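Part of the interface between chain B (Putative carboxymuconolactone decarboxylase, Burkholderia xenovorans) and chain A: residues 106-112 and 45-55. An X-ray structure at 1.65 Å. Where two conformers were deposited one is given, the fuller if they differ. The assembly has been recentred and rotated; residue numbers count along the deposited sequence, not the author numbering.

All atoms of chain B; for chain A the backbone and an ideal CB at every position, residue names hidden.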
ATOM      1  N   ILE B 106       1.212   4.927 -18.623  1.00  7.93           N
ATOM      2  CA  ILE B 106       2.084   4.519 -17.537  1.00  6.89           C
ATOM      3  C   ILE B 106       2.653   5.703 -16.767  1.00  7.37           C
ATOM      4  O   ILE B 106       2.756   5.689 -15.536  1.00  7.44           O
ATOM      5  CB  ILE B 106       3.208   3.558 -17.987  1.00  5.49           C
ATOM      6  CG1 ILE B 106       2.583   2.243 -18.403  1.00  7.04           C
ATOM      7  CG2 ILE B 106       4.223   3.283 -16.845  1.00  6.27           C
ATOM      8  CD1 ILE B 106       3.570   1.280 -19.160  1.00  6.87           C
ATOM      9  N   LEU B 107       3.083   6.735 -17.474  1.00  5.35           N
ATOM     10  CA  LEU B 107       3.622   7.931 -16.824  1.00  6.38           C
ATOM     11  C   LEU B 107       2.703   8.530 -15.796  1.00  6.77           C
ATOM     12  O   LEU B 107       3.128   9.106 -14.808  1.00  7.02           O
ATOM     13  CB  LEU B 107       4.043   8.957 -17.872  1.00  6.26           C
ATOM     14  CG  LEU B 107       5.201   8.576 -18.822  1.00  8.77           C
ATOM     15  CD1 LEU B 107       5.336   9.639 -19.935  1.00  8.24           C
ATOM     16  CD2 LEU B 107       6.501   8.498 -17.958  1.00  9.40           C
ATOM     17  N   LEU B 108       1.391   8.438 -16.045  1.00  5.61           N
ATOM     18  CA  LEU B 108       0.399   9.065 -15.139  1.00  6.29           C
ATOM     19  C   LEU B 108       0.460   8.442 -13.755  1.00  5.70           C
ATOM     20  O   LEU B 108       0.166   9.097 -12.742  1.00  7.89           O
ATOM     21  CB  LEU B 108      -1.015   8.928 -15.742  1.00  7.09           C
ATOM     22  CG  LEU B 108      -1.245   9.684 -17.055  1.00  7.28           C
ATOM     23  CD1 LEU B 108      -2.593   9.284 -17.732  1.00  7.53           C
ATOM     24  CD2 LEU B 108      -1.098  11.200 -16.978  1.00  9.77           C
ATOM     25  N   GLY B 109       0.910   7.185 -13.669  1.00  5.75           N
ATOM     26  CA  GLY B 109       1.157   6.574 -12.349  1.00  9.27           C
ATOM     27  C   GLY B 109       2.111   7.336 -11.460  1.00  8.85           C
ATOM     28  O   GLY B 109       1.977   7.250 -10.233  1.00  8.79           O
ATOM     29  N   ILE B 110       3.064   8.081 -12.025  1.00  5.75           N
ATOM     30  CA  ILE B 110       4.021   8.861 -11.270  1.00  7.34           C
ATOM     31  C   ILE B 110       3.307   9.970 -10.437  1.00  7.59           C
ATOM     32  O   ILE B 110       3.641  10.273  -9.304  1.00  8.76           O
ATOM     33  CB  ILE B 110       5.100   9.486 -12.180  1.00  6.10           C
ATOM     34  CG1 ILE B 110       5.897   8.369 -12.860  1.00  4.73           C
ATOM     35  CG2 ILE B 110       6.027  10.423 -11.368  1.00  5.26           C
ATOM     36  CD1 ILE B 110       6.790   8.830 -13.992  1.00  4.93           C
ATOM     37  N   ILE B 111       2.236  10.550 -11.029  1.00  6.81           N
ATOM     38  CA  ILE B 111       1.475  11.575 -10.307  1.00  8.04           C
ATOM     39  C   ILE B 111       0.963  11.065  -8.944  1.00  7.27           C
ATOM     40  O   ILE B 111       1.111  11.740  -7.928  1.00  7.72           O
ATOM     41  CB  ILE B 111       0.307  12.081 -11.162  1.00  7.98           C
ATOM     42  CG1 ILE B 111       0.846  12.908 -12.346  1.00  7.89           C
ATOM     43  CG2 ILE B 111      -0.672  12.905 -10.294  1.00  8.35           C
ATOM     44  CD1 ILE B 111      -0.196  13.285 -13.383  1.00 11.61           C
ATOM     45  N   VAL B 112       0.329   9.883  -8.947  1.00  7.05           N
ATOM     46  CA  VAL B 112      -0.375   9.373  -7.800  1.00  7.94           C
ATOM     47  C   VAL B 112       0.496   8.484  -6.906  1.00  7.66           C
ATOM     48  O   VAL B 112       0.278   8.405  -5.722  1.00  8.87           O
ATOM     49  CB  VAL B 112      -1.698   8.673  -8.211  1.00  8.72           C
ATOM     50  CG1 VAL B 112      -2.519   8.242  -6.998  1.00  6.23           C
ATOM     51  CG2 VAL B 112      -2.561   9.637  -9.150  1.00  7.18           C
TER
ATOM     52  N   UNK A  45       8.269  22.722 -10.951  1.00  4.82           N
ATOM     53  CA  UNK A  45       8.735  21.510 -11.625  1.00  5.07           C
ATOM     54  C   UNK A  45       7.645  20.472 -11.769  1.00  4.19           C
ATOM     55  O   UNK A  45       7.422  19.891 -12.818  1.00  3.95           O
ATOM     56  CB  UNK A  45       9.916  20.905 -10.864  1.00  5.07           C
ATOM     57  N   UNK A  46       6.873  20.288 -10.718  1.00  3.74           N
ATOM     58  CA  UNK A  46       5.766  19.355 -10.773  1.00  3.75           C
ATOM     59  C   UNK A  46       4.743  19.728 -11.835  1.00  2.88           C
ATOM     60  O   UNK A  46       4.210  18.871 -12.594  1.00  5.43           O
ATOM     61  CB  UNK A  46       5.087  19.274  -9.404  1.00  3.75           C
ATOM     62  N   UNK A  47       4.439  21.023 -11.882  1.00  3.30           N
ATOM     63  CA  UNK A  47       3.476  21.515 -12.833  1.00  3.71           C
ATOM     64  C   UNK A  47       3.962  21.373 -14.274  1.00  3.52           C
ATOM     65  O   UNK A  47       3.179  21.112 -15.170  1.00  5.74           O
ATOM     66  CB  UNK A  47       3.151  22.979 -12.528  1.00  3.71           C
ATOM     67  N   UNK A  48       5.252  21.587 -14.513  0.50  3.66           N
ATOM     68  CA  UNK A  48       5.857  21.287 -15.840  0.50  3.60           C
ATOM     69  C   UNK A  48       5.594  19.820 -16.195  0.50  3.31           C
ATOM     70  O   UNK A  48       5.066  19.502 -17.276  0.50  2.02           O
ATOM     71  CB  UNK A  48       7.360  21.571 -15.839  0.50  3.60           C
ATOM     72  N   UNK A  49       5.890  18.931 -15.254  1.00  5.30           N
ATOM     73  CA  UNK A  49       5.726  17.486 -15.481  1.00  5.67           C
ATOM     74  C   UNK A  49       4.265  17.192 -15.830  1.00  5.62           C
ATOM     75  O   UNK A  49       3.968  16.450 -16.762  1.00  5.10           O
ATOM     76  CB  UNK A  49       6.157  16.685 -14.251  1.00  5.67           C
ATOM     77  N   UNK A  50       3.352  17.763 -15.039  1.00  4.77           N
ATOM     78  CA  UNK A  50       1.923  17.548 -15.194  1.00  5.48           C
ATOM     79  C   UNK A  50       1.444  18.043 -16.536  1.00  5.12           C
ATOM     80  O   UNK A  50       0.634  17.413 -17.200  1.00  5.16           O
ATOM     81  CB  UNK A  50       1.148  18.241 -14.071  1.00  5.48           C
ATOM     82  N   UNK A  51       2.018  19.155 -16.980  1.00  6.78           N
ATOM     83  CA  UNK A  51       1.618  19.791 -18.221  1.00  5.36           C
ATOM     84  C   UNK A  51       1.986  18.924 -19.423  1.00  6.07           C
ATOM     85  O   UNK A  51       1.128  18.735 -20.293  1.00  7.25           O
ATOM     86  CB  UNK A  51       2.266  21.172 -18.342  1.00  5.36           C
ATOM     87  N   UNK A  52       3.205  18.343 -19.413  1.00  4.70           N
ATOM     88  CA  UNK A  52       3.531  17.388 -20.461  1.00  4.99           C
ATOM     89  C   UNK A  52       2.698  16.086 -20.375  1.00  7.54           C
ATOM     90  O   UNK A  52       2.155  15.601 -21.392  1.00  5.89           O
ATOM     91  CB  UNK A  52       5.023  17.054 -20.391  1.00  4.99           C
ATOM     92  N   UNK A  53       2.550  15.533 -19.184  1.00  5.29           N
ATOM     93  CA  UNK A  53       1.830  14.296 -19.010  1.00  4.49           C
ATOM     94  C   UNK A  53       0.383  14.372 -19.445  1.00  4.55           C
ATOM     95  O   UNK A  53      -0.175  13.418 -20.034  1.00  6.13           O
ATOM     96  CB  UNK A  53       1.900  13.865 -17.544  1.00  4.49           C
ATOM     97  N   UNK A  54      -0.252  15.522 -19.200  1.00  6.33           N
ATOM     98  CA  UNK A  54      -1.673  15.690 -19.520  1.00  7.41           C
ATOM     99  C   UNK A  54      -1.903  16.532 -20.788  1.00  5.20           C
ATOM    100  O   UNK A  54      -2.974  17.105 -20.965  1.00  8.01           O
ATOM    101  CB  UNK A  54      -2.392  16.340 -18.336  1.00  7.41           C
ATOM    102  N   UNK A  55      -0.917  16.579 -21.669  1.00  8.10           N
ATOM    103  CA  UNK A  55      -1.064  17.233 -22.939  1.00  7.47           C
ATOM    104  C   UNK A  55      -2.274  16.641 -23.724  1.00  6.08           C
ATOM    105  O   UNK A  55      -2.530  15.434 -23.684  1.00  7.45           O
ATOM    106  CB  UNK A  55       0.232  17.098 -23.741  1.00  7.47           C
TER

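Chain B offers one face of a helix, lined by B:Leu107, B:Leu108, B:Ile110 and B:Ile111. The visible side chains there are all aliphatic, with no charge and no side-chain donor or acceptor. The helix of chain A runs roughly antiparallel to it, at 148° between their directions, with the axes 10.4 Å apart at closest approach. That spacing leaves room for sizeable side chains.

Position 45 is helical and out of reach of chain B, so this stretch sets little preference. It is A:Ala45.

Position 46 points sideways, and no chain B atom lies within 5.5 Å of its ideal CB. Only a long side chain could come near B:Ile111; an aromatic, a methionine or a long polar chain would all be possible. The residue is A:Tyr46, with chi1 in t. The bond is sideways, but the end of the side chain comes nearer, with A:Tyr46 OH 3.3 Å from B:Ile111 CG2. That methyl sits at the ring edge, near its plane. The hydroxyl is hydrogen-bonded elsewhere in the structure.

Positions 47 and 48 are out of reach, and many helix-compatible residues would suit. They are A:Ser47 and A:Arg48.

Position 49 points toward chain B, but its ideal CB has nothing within 5.5 Å. A long apolar side chain would bridge the gap to B:Ile110; a short one would stop before it. The residue is A:Met49, a selenomethionine. With chi1 and chi2 both t it extends, and its CE comes to 4.1 Å from B:Ile110 CG2.

Position 50 lies opposite B:Ile111, its CA 7.7 Å from B:Ile111 CA. Its CB points sideways, 5.2 Å from B:Ile111 CD1. An apolar chain could lie against that isoleucine, but a long polar one could also pass by. It is A:Arg50, little of which is covered by chain B; its guanidinium is hydrogen-bonded elsewhere in the structure.

Positions 51 and 52 are out of reach and nearly unconstrained by chain B. They are A:Thr51 and A:Thr52. A:Thr51 OG1 donates a hydrogen bond to A:Ser47 O at 2.7 Å, one turn back.

Position 53 points toward chain B at the closest register, its CA 6.7 Å from B:Leu108 CA. The ideal CB is 4.1 Å from B:Leu108 CD2 and 4.7 Å from B:Ile111 CD1. Ahead lies a hollow between four aliphatic residues. A long, flexible apolar chain suits it; leucine could also be considered. The residue is A:Met53, also selenomethionine, a knob among B:Leu107, B:Leu108, B:Ile110 and B:Ile111. SE lies 3.7 Å from B:Ile111 CG1. CE reaches 3.7 Å from B:Ile110 CB and 3.2 Å from B:Leu107 O.

Position 54 leaves helical geometry, with phi/psi of -104/24. Its CB points sideways, 5.5 Å from B:Leu108 CD2, so a medium or long apolar chain could turn in. It is A:Leu54. Its CD2 meets B:Leu108 CD2 at 4.0 Å.

Position 55 is extended, at -56/141, and beyond reach. Many residues would do; it is A:Lys55.

Chain A, residues 45-55: AYSRMRTTMLK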
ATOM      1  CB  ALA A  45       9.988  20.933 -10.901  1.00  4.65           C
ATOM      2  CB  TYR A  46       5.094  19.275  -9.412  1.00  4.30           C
ATOM      3  CG  TYR A  46       3.858  18.352  -9.404  1.00  4.49           C
ATOM      4  CD1 TYR A  46       3.994  16.994  -9.389  1.00  6.94           C
ATOM      5  CD2 TYR A  46       2.582  18.863  -9.533  1.00  4.43           C
ATOM      6  CE1 TYR A  46       2.892  16.165  -9.423  1.00  7.48           C
ATOM      7  CE2 TYR A  46       1.484  18.034  -9.571  1.00  4.99           C
ATOM      8  CZ  TYR A  46       1.649  16.674  -9.509  1.00  6.35           C
ATOM      9  OH  TYR A  46       0.567  15.824  -9.557  1.00  8.79           O
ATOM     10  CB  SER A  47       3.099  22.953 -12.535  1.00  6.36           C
ATOM     11  OG  SER A  47       2.439  23.094 -11.264  1.00  5.32           O
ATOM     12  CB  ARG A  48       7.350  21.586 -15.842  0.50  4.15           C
ATOM     13  CG  ARG A  48       7.694  23.055 -15.769  0.50  5.34           C
ATOM     14  CD  ARG A  48       9.136  23.280 -15.345  0.50 10.31           C
ATOM     15  NE  ARG A  48       9.513  24.694 -15.374  0.50  6.07           N
ATOM     16  CZ  ARG A  48      10.459  25.225 -16.157  0.50 16.09           C
ATOM     17  NH1 ARG A  48      11.182  24.487 -17.001  0.50 20.28           N
ATOM     18  NH2 ARG A  48      10.692  26.520 -16.085  0.50 20.96           N
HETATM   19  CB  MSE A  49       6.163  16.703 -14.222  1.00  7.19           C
HETATM   20  CG  MSE A  49       6.344  15.267 -14.488  1.00  4.75           C
HETATM   21 SE   MSE A  49       7.018  14.314 -12.932  0.75  8.12          SE
HETATM   22  CE  MSE A  49       5.426  14.401 -11.880  1.00 10.16           C
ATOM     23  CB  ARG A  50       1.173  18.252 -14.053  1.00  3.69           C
ATOM     24  CG  ARG A  50      -0.272  17.842 -13.888  1.00  8.02           C
ATOM     25  CD  ARG A  50      -0.912  18.740 -12.848  1.00  7.77           C
ATOM     26  NE  ARG A  50      -2.175  18.107 -12.429  1.00  7.42           N
ATOM     27  CZ  ARG A  50      -3.303  18.150 -13.127  1.00  7.07           C
ATOM     28  NH1 ARG A  50      -3.416  18.948 -14.171  1.00  8.02           N
ATOM     29  NH2 ARG A  50      -4.317  17.415 -12.691  1.00  8.05           N
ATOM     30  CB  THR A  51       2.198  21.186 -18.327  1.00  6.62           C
ATOM     31  OG1 THR A  51       1.691  21.976 -17.232  1.00  7.33           O
ATOM     32  CG2 THR A  51       1.845  21.815 -19.710  1.00  7.60           C
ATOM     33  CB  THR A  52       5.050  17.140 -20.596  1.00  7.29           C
ATOM     34  OG1 THR A  52       5.255  16.151 -21.649  1.00  7.68           O
ATOM     35  CG2 THR A  52       5.676  16.635 -19.362  1.00  8.92           C
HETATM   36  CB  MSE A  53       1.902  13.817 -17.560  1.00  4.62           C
HETATM   37  CG  MSE A  53       3.248  13.225 -17.177  1.00  6.24           C
HETATM   38 SE   MSE A  53       3.110  12.871 -15.259  0.75  8.85          SE
HETATM   39  CE  MSE A  53       4.771  11.845 -15.044  1.00  7.92           C
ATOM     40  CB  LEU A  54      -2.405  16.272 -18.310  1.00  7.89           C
ATOM     41  CG  LEU A  54      -2.620  15.226 -17.194  1.00 10.01           C
ATOM     42  CD1 LEU A  54      -3.022  15.856 -15.881  1.00 11.66           C
ATOM     43  CD2 LEU A  54      -3.713  14.208 -17.673  1.00  9.34           C
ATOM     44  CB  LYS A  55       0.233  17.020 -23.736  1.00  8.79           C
ATOM     45  CG  LYS A  55       0.459  17.906 -24.867  1.00 24.50           C
ATOM     46  CD  LYS A  55       1.919  17.777 -25.246  1.00 24.08           C
ATOM     47  CE  LYS A  55       2.194  16.469 -25.881  1.00 27.61           C
ATOM     48  NZ  LYS A  55       3.371  16.522 -26.833  1.00 30.20           N
TER
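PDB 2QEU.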